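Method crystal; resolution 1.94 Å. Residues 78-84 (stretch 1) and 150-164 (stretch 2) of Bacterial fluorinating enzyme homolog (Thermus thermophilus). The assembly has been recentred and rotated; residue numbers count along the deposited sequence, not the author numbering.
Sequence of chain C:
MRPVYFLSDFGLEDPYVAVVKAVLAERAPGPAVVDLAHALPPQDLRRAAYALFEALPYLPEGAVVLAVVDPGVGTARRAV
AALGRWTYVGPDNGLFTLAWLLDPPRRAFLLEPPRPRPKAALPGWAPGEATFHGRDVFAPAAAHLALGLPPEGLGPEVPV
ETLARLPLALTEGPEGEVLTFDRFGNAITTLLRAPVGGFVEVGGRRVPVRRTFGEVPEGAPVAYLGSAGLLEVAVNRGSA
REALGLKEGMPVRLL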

ATOM      1  N   ARG C  78     -14.954 -21.837  -7.329  1.00 33.42           N
ATOM      2  CA  ARG C  78     -15.335 -22.434  -6.018  1.00 32.52           C
ATOM      3  C   ARG C  78     -14.500 -21.836  -4.881  1.00 30.81           C
ATOM      4  O   ARG C  78     -13.277 -21.745  -4.983  1.00 29.08           O
ATOM      5  N   ALA C  79     -15.169 -21.423  -3.807  1.00 28.76           N
ATOM      6  CA  ALA C  79     -14.497 -20.841  -2.643  1.00 28.31           C
ATOM      7  C   ALA C  79     -14.296 -21.935  -1.599  1.00 27.09           C
ATOM      8  O   ALA C  79     -15.254 -22.591  -1.192  1.00 26.51           O
ATOM      9  N   VAL C  80     -13.056 -22.128  -1.157  1.00 25.33           N
ATOM     10  CA  VAL C  80     -12.776 -23.178  -0.185  1.00 24.41           C
ATOM     11  C   VAL C  80     -11.872 -22.811   0.983  1.00 24.87           C
ATOM     12  O   VAL C  80     -11.244 -21.752   1.020  1.00 23.81           O
ATOM     13  N   ALA C  81     -11.835 -23.726   1.943  1.00 24.41           N
ATOM     14  CA  ALA C  81     -10.984 -23.630   3.112  1.00 22.40           C
ATOM     15  C   ALA C  81     -10.338 -25.017   3.126  1.00 25.01           C
ATOM     16  O   ALA C  81     -11.036 -26.023   2.990  1.00 23.08           O
ATOM     17  N   ALA C  82      -9.015 -25.065   3.240  1.00 24.14           N
ATOM     18  CA  ALA C  82      -8.281 -26.332   3.278  1.00 23.74           C
ATOM     19  C   ALA C  82      -7.472 -26.341   4.569  1.00 24.75           C
ATOM     20  O   ALA C  82      -6.847 -25.341   4.921  1.00 23.97           O
ATOM     21  N   LEU C  83      -7.478 -27.471   5.267  1.00 24.31           N
ATOM     22  CA  LEU C  83      -6.794 -27.581   6.550  1.00 26.73           C
ATOM     23  C   LEU C  83      -5.590 -28.517   6.571  1.00 24.85           C
ATOM     24  O   LEU C  83      -5.687 -29.683   6.194  1.00 26.05           O
ATOM     25  N   GLY C  84      -4.460 -27.983   7.026  1.00 24.61           N
ATOM     26  CA  GLY C  84      -3.234 -28.752   7.147  1.00 25.03           C
ATOM     27  C   GLY C  84      -2.577 -28.228   8.411  1.00 25.96           C
ATOM     28  O   GLY C  84      -3.287 -27.902   9.367  1.00 24.40           O
ATOM     29  N   PRO C 150     -15.199 -24.631  14.469  1.00 36.87           N
ATOM     30  CA  PRO C 150     -15.076 -25.800  13.589  1.00 37.37           C
ATOM     31  C   PRO C 150     -15.228 -25.516  12.100  1.00 38.27           C
ATOM     32  O   PRO C 150     -16.119 -24.780  11.684  1.00 37.49           O
ATOM     33  N   PRO C 151     -14.354 -26.113  11.275  1.00 39.07           N
ATOM     34  CA  PRO C 151     -14.400 -25.914   9.824  1.00 39.40           C
ATOM     35  C   PRO C 151     -15.715 -26.353   9.184  1.00 39.43           C
ATOM     36  O   PRO C 151     -16.200 -25.708   8.254  1.00 38.86           O
ATOM     37  N   GLU C 152     -16.295 -27.443   9.682  1.00 40.32           N
ATOM     38  CA  GLU C 152     -17.556 -27.935   9.138  1.00 41.06           C
ATOM     39  C   GLU C 152     -18.655 -26.885   9.264  1.00 40.11           C
ATOM     40  O   GLU C 152     -19.706 -26.994   8.632  1.00 39.20           O
ATOM     41  N   GLY C 153     -18.410 -25.867  10.082  1.00 38.74           N
ATOM     42  CA  GLY C 153     -19.389 -24.810  10.247  1.00 36.40           C
ATOM     43  C   GLY C 153     -19.367 -23.837   9.079  1.00 35.87           C
ATOM     44  O   GLY C 153     -20.217 -22.959   8.980  1.00 36.04           O
ATOM     45  N   LEU C 154     -18.395 -24.003   8.184  1.00 35.27           N
ATOM     46  CA  LEU C 154     -18.252 -23.128   7.021  1.00 34.73           C
ATOM     47  C   LEU C 154     -19.136 -23.521   5.847  1.00 34.50           C
ATOM     48  O   LEU C 154     -19.673 -22.661   5.148  1.00 35.28           O
ATOM     49  N   GLY C 155     -19.266 -24.824   5.626  1.00 34.41           N
ATOM     50  CA  GLY C 155     -20.067 -25.326   4.527  1.00 33.66           C
ATOM     51  C   GLY C 155     -19.824 -26.815   4.364  1.00 33.95           C
ATOM     52  O   GLY C 155     -19.183 -27.421   5.219  1.00 33.92           O
ATOM     53  N   PRO C 156     -20.308 -27.433   3.277  1.00 34.35           N
ATOM     54  CA  PRO C 156     -20.108 -28.869   3.062  1.00 35.58           C
ATOM     55  C   PRO C 156     -18.648 -29.266   2.838  1.00 35.81           C
ATOM     56  O   PRO C 156     -17.894 -28.561   2.164  1.00 34.18           O
ATOM     57  N   GLU C 157     -18.251 -30.397   3.409  1.00 36.62           N
ATOM     58  CA  GLU C 157     -16.887 -30.881   3.249  1.00 38.06           C
ATOM     59  C   GLU C 157     -16.717 -31.558   1.895  1.00 39.05           C
ATOM     60  O   GLU C 157     -17.617 -32.254   1.419  1.00 39.09           O
ATOM     61  N   VAL C 158     -15.565 -31.339   1.272  1.00 38.05           N
ATOM     62  CA  VAL C 158     -15.270 -31.941  -0.019  1.00 37.98           C
ATOM     63  C   VAL C 158     -13.923 -32.651   0.045  1.00 37.70           C
ATOM     64  O   VAL C 158     -13.070 -32.308   0.863  1.00 37.01           O
ATOM     65  N   PRO C 159     -13.718 -33.657  -0.821  1.00 38.78           N
ATOM     66  CA  PRO C 159     -12.471 -34.431  -0.874  1.00 38.24           C
ATOM     67  C   PRO C 159     -11.289 -33.559  -1.278  1.00 37.07           C
ATOM     68  O   PRO C 159     -11.376 -32.819  -2.257  1.00 38.08           O
ATOM     69  N   VAL C 160     -10.189 -33.639  -0.533  1.00 35.50           N
ATOM     70  CA  VAL C 160      -9.013 -32.839  -0.864  1.00 34.70           C
ATOM     71  C   VAL C 160      -8.503 -33.168  -2.258  1.00 35.54           C
ATOM     72  O   VAL C 160      -7.869 -32.334  -2.910  1.00 33.77           O
ATOM     73  N   GLU C 161      -8.778 -34.383  -2.721  1.00 36.13           N
ATOM     74  CA  GLU C 161      -8.323 -34.771  -4.046  1.00 36.77           C
ATOM     75  C   GLU C 161      -9.017 -33.964  -5.139  1.00 34.44           C
ATOM     76  O   GLU C 161      -8.541 -33.911  -6.272  1.00 34.68           O
ATOM     77  N   THR C 162     -10.136 -33.326  -4.798  1.00 33.68           N
ATOM     78  CA  THR C 162     -10.868 -32.521  -5.774  1.00 32.59           C
ATOM     79  C   THR C 162     -10.314 -31.096  -5.876  1.00 31.49           C
ATOM     80  O   THR C 162     -10.694 -30.342  -6.770  1.00 31.88           O
ATOM     81  N   LEU C 163      -9.419 -30.726  -4.963  1.00 30.03           N
ATOM     82  CA  LEU C 163      -8.832 -29.384  -4.989  1.00 28.95           C
ATOM     83  C   LEU C 163      -7.995 -29.175  -6.249  1.00 28.05           C
ATOM     84  O   LEU C 163      -7.324 -30.090  -6.720  1.00 29.78           O
ATOM     85  N   ALA C 164      -8.038 -27.965  -6.793  1.00 26.33           N
ATOM     86  CA  ALA C 164      -7.293 -27.651  -8.006  1.00 25.50           C
ATOM     87  C   ALA C 164      -5.826 -27.337  -7.726  1.00 25.85           C
ATOM     88  O   ALA C 164      -5.480 -26.809  -6.672  1.00 23.44           O
TER

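A short β-strand packed against an irregular segment distant in sequence illustrates a general principle: where the partner offers loops and 3-10 turns instead of a regular element, the strand meets it through a row of side-chain contacts. In this fluorinating enzyme homolog, the strand Ala79 to Leu83 and the residue before it lie against the segment from Pro150 to Ala164, which includes 3-10 segments at 151-153 and 160-162. The two stretches together bury a modest 362 Å², and a hydrogen bond from Arg78 to Thr162 crosses between them.

That bond comes from Arg78, whose CA-to-CB bond points toward the other stretch. With chi1 and chi2 both t, the chain extends, and chi3 near p then sets the direction in which the guanidinium reaches. Arg78 NH2 donates to Thr162 OG1 at 3.2 Å, with a nearly straight N-H...O angle of 160°. The acceptor is held in place from its own side: Thr162, in the p rotamer, uses OG1 to donate to Pro159 O at 2.6 Å, while its backbone N also bonds to Pro159 O at 2.9 Å. The hydroxyl therefore gives its proton within its own turn and receives one from the arginine. Thr162 OG1 lies at the guanidinium edge, near its plane, whereas Val158 CG2 lies over one face; this is the usual arrangement in which a hydrogen-bond acceptor meets the rim of the group and an apolar methyl covers its flat surface. Leu163 N merely lies nearby, also at the edge. The other methyl of Val158, CG1, comes within 4.0 Å of Arg78 NH1. Arginine NE and NH2 are also hydrogen-bonded elsewhere in the structure.

Ala79 follows without contact, its side chain out of reach of the other stretch. Val80 then points toward the partner in the m rotamer, and its CG2 approaches Leu163 CD2 at 4.2 Å. Leu163 is the interesting member of this pair. Its CA-to-CB bond runs sideways, but chi1 m and chi2 t bring the end of the chain nearer, so that one leucine can serve two strand residues: CD2 meets Val80, while CD1 lies 4.2 Å from Ala82 CB.

Between these two, Ala81 points toward the segment and finds a different leucine. Its CB lies 3.7 Å from CD1 of Leu154, a buried side chain in the m, t conformation. The methyl of Ala82 leaves its CA sideways, yet still reaches Leu163 by the contact already described.

Leu83 ends the row. It points toward the partner, with chi1 at -44° in the m well and chi2 t, and its CD1 rests 3.5 Å from Pro151 CG. Pro151, its CA-to-CB bond directed toward the strand and its ring puckered C-gamma endo, gives the leucine a compact apolar surface. Gly84 makes no contact across the stretches. The walk thus passes from a polar, exposed beginning at Arg78 through small buried residues to a leucine-proline contact.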

ATOM      1  CB  ARG C  78     -15.138 -23.953  -6.069  1.00 34.80           C
ATOM      2  CG  ARG C  78     -15.510 -24.666  -4.789  1.00 37.94           C
ATOM      3  CD  ARG C  78     -15.606 -26.178  -4.969  1.00 39.27           C
ATOM      4  NE  ARG C  78     -14.307 -26.826  -5.130  1.00 39.66           N
ATOM      5  CZ  ARG C  78     -14.121 -28.140  -5.041  1.00 40.21           C
ATOM      6  NH1 ARG C  78     -15.152 -28.939  -4.792  1.00 39.59           N
ATOM      7  NH2 ARG C  78     -12.911 -28.660  -5.192  1.00 40.68           N
ATOM      8  CB  ALA C  79     -15.337 -19.707  -2.063  1.00 28.07           C
ATOM      9  CB  VAL C  80     -12.120 -24.410  -0.860  1.00 24.47           C
ATOM     10  CG1 VAL C  80     -13.029 -24.971  -1.938  1.00 24.32           C
ATOM     11  CG2 VAL C  80     -10.768 -24.019  -1.453  1.00 22.76           C
ATOM     12  CB  ALA C  81     -11.810 -23.422   4.357  1.00 23.92           C
ATOM     13  CB  ALA C  82      -7.365 -26.450   2.071  1.00 24.09           C
ATOM     14  CB  LEU C  83      -7.792 -28.044   7.613  1.00 28.09           C
ATOM     15  CG  LEU C  83      -9.172 -27.375   7.610  1.00 33.20           C
ATOM     16  CD1 LEU C  83     -10.120 -28.166   8.506  1.00 33.50           C
ATOM     17  CD2 LEU C  83      -9.060 -25.934   8.082  1.00 32.52           C
ATOM     18  CB  PRO C 150     -16.160 -26.736  14.114  1.00 38.27           C
ATOM     19  CG  PRO C 150     -17.204 -25.792  14.597  1.00 37.60           C
ATOM     20  CD  PRO C 150     -16.380 -24.767  15.341  1.00 37.61           C
ATOM     21  CB  PRO C 151     -13.198 -26.718   9.328  1.00 38.82           C
ATOM     22  CG  PRO C 151     -13.073 -27.803  10.344  1.00 39.59           C
ATOM     23  CD  PRO C 151     -13.282 -27.057  11.638  1.00 39.76           C
ATOM     24  CB  GLU C 152     -17.992 -29.228   9.842  1.00 45.26           C
ATOM     25  CG  GLU C 152     -17.963 -29.173  11.360  1.00 48.03           C
ATOM     26  CD  GLU C 152     -16.685 -29.746  11.938  1.00 51.64           C
ATOM     27  OE1 GLU C 152     -15.593 -29.267  11.567  1.00 54.13           O
ATOM     28  OE2 GLU C 152     -16.770 -30.680  12.768  1.00 54.11           O
ATOM     29  CB  LEU C 154     -16.799 -23.120   6.554  1.00 34.27           C
ATOM     30  CG  LEU C 154     -15.768 -22.546   7.522  1.00 35.00           C
ATOM     31  CD1 LEU C 154     -14.363 -22.849   7.009  1.00 35.41           C
ATOM     32  CD2 LEU C 154     -15.989 -21.044   7.654  1.00 35.05           C
ATOM     33  CB  PRO C 156     -20.979 -29.151   1.843  1.00 35.75           C
ATOM     34  CG  PRO C 156     -20.874 -27.878   1.068  1.00 36.28           C
ATOM     35  CD  PRO C 156     -21.040 -26.832   2.149  1.00 35.61           C
ATOM     36  CB  GLU C 157     -16.532 -31.864   4.370  1.00 39.73           C
ATOM     37  CG  GLU C 157     -15.207 -32.594   4.172  1.00 40.86           C
ATOM     38  CD  GLU C 157     -14.775 -33.370   5.408  1.00 43.36           C
ATOM     39  OE1 GLU C 157     -15.642 -34.006   6.047  1.00 42.61           O
ATOM     40  OE2 GLU C 157     -13.567 -33.356   5.731  1.00 42.90           O
ATOM     41  CB  VAL C 158     -15.234 -30.882  -1.140  1.00 38.45           C
ATOM     42  CG1 VAL C 158     -16.592 -30.212  -1.257  1.00 38.84           C
ATOM     43  CG2 VAL C 158     -14.146 -29.854  -0.857  1.00 37.45           C
ATOM     44  CB  PRO C 159     -12.770 -35.496  -1.929  1.00 38.66           C
ATOM     45  CG  PRO C 159     -14.269 -35.634  -1.875  1.00 39.91           C
ATOM     46  CD  PRO C 159     -14.704 -34.200  -1.771  1.00 38.80           C
ATOM     47  CB  VAL C 160      -7.852 -33.053   0.140  1.00 34.73           C
ATOM     48  CG1 VAL C 160      -8.198 -32.423   1.471  1.00 32.74           C
ATOM     49  CG2 VAL C 160      -7.565 -34.537   0.305  1.00 33.67           C
ATOM     50  CB  GLU C 161      -8.529 -36.274  -4.284  1.00 39.17           C
ATOM     51  CG  GLU C 161      -9.942 -36.793  -4.071  1.00 42.14           C
ATOM     52  CD  GLU C 161     -10.196 -37.273  -2.648  1.00 45.33           C
ATOM     53  OE1 GLU C 161     -11.144 -38.069  -2.457  1.00 45.73           O
ATOM     54  OE2 GLU C 161      -9.460 -36.857  -1.723  1.00 45.08           O
ATOM     55  CB  THR C 162     -12.376 -32.436  -5.436  1.00 34.47           C
ATOM     56  OG1 THR C 162     -12.569 -31.652  -4.250  1.00 34.77           O
ATOM     57  CG2 THR C 162     -12.951 -33.836  -5.216  1.00 35.09           C
ATOM     58  CB  LEU C 163      -7.973 -29.152  -3.740  1.00 27.68           C
ATOM     59  CG  LEU C 163      -8.751 -29.103  -2.418  1.00 27.53           C
ATOM     60  CD1 LEU C 163      -7.785 -28.964  -1.250  1.00 25.97           C
ATOM     61  CD2 LEU C 163      -9.729 -27.929  -2.438  1.00 27.33           C
ATOM     62  CB  ALA C 164      -7.948 -26.481  -8.722  1.00 25.24           C
TER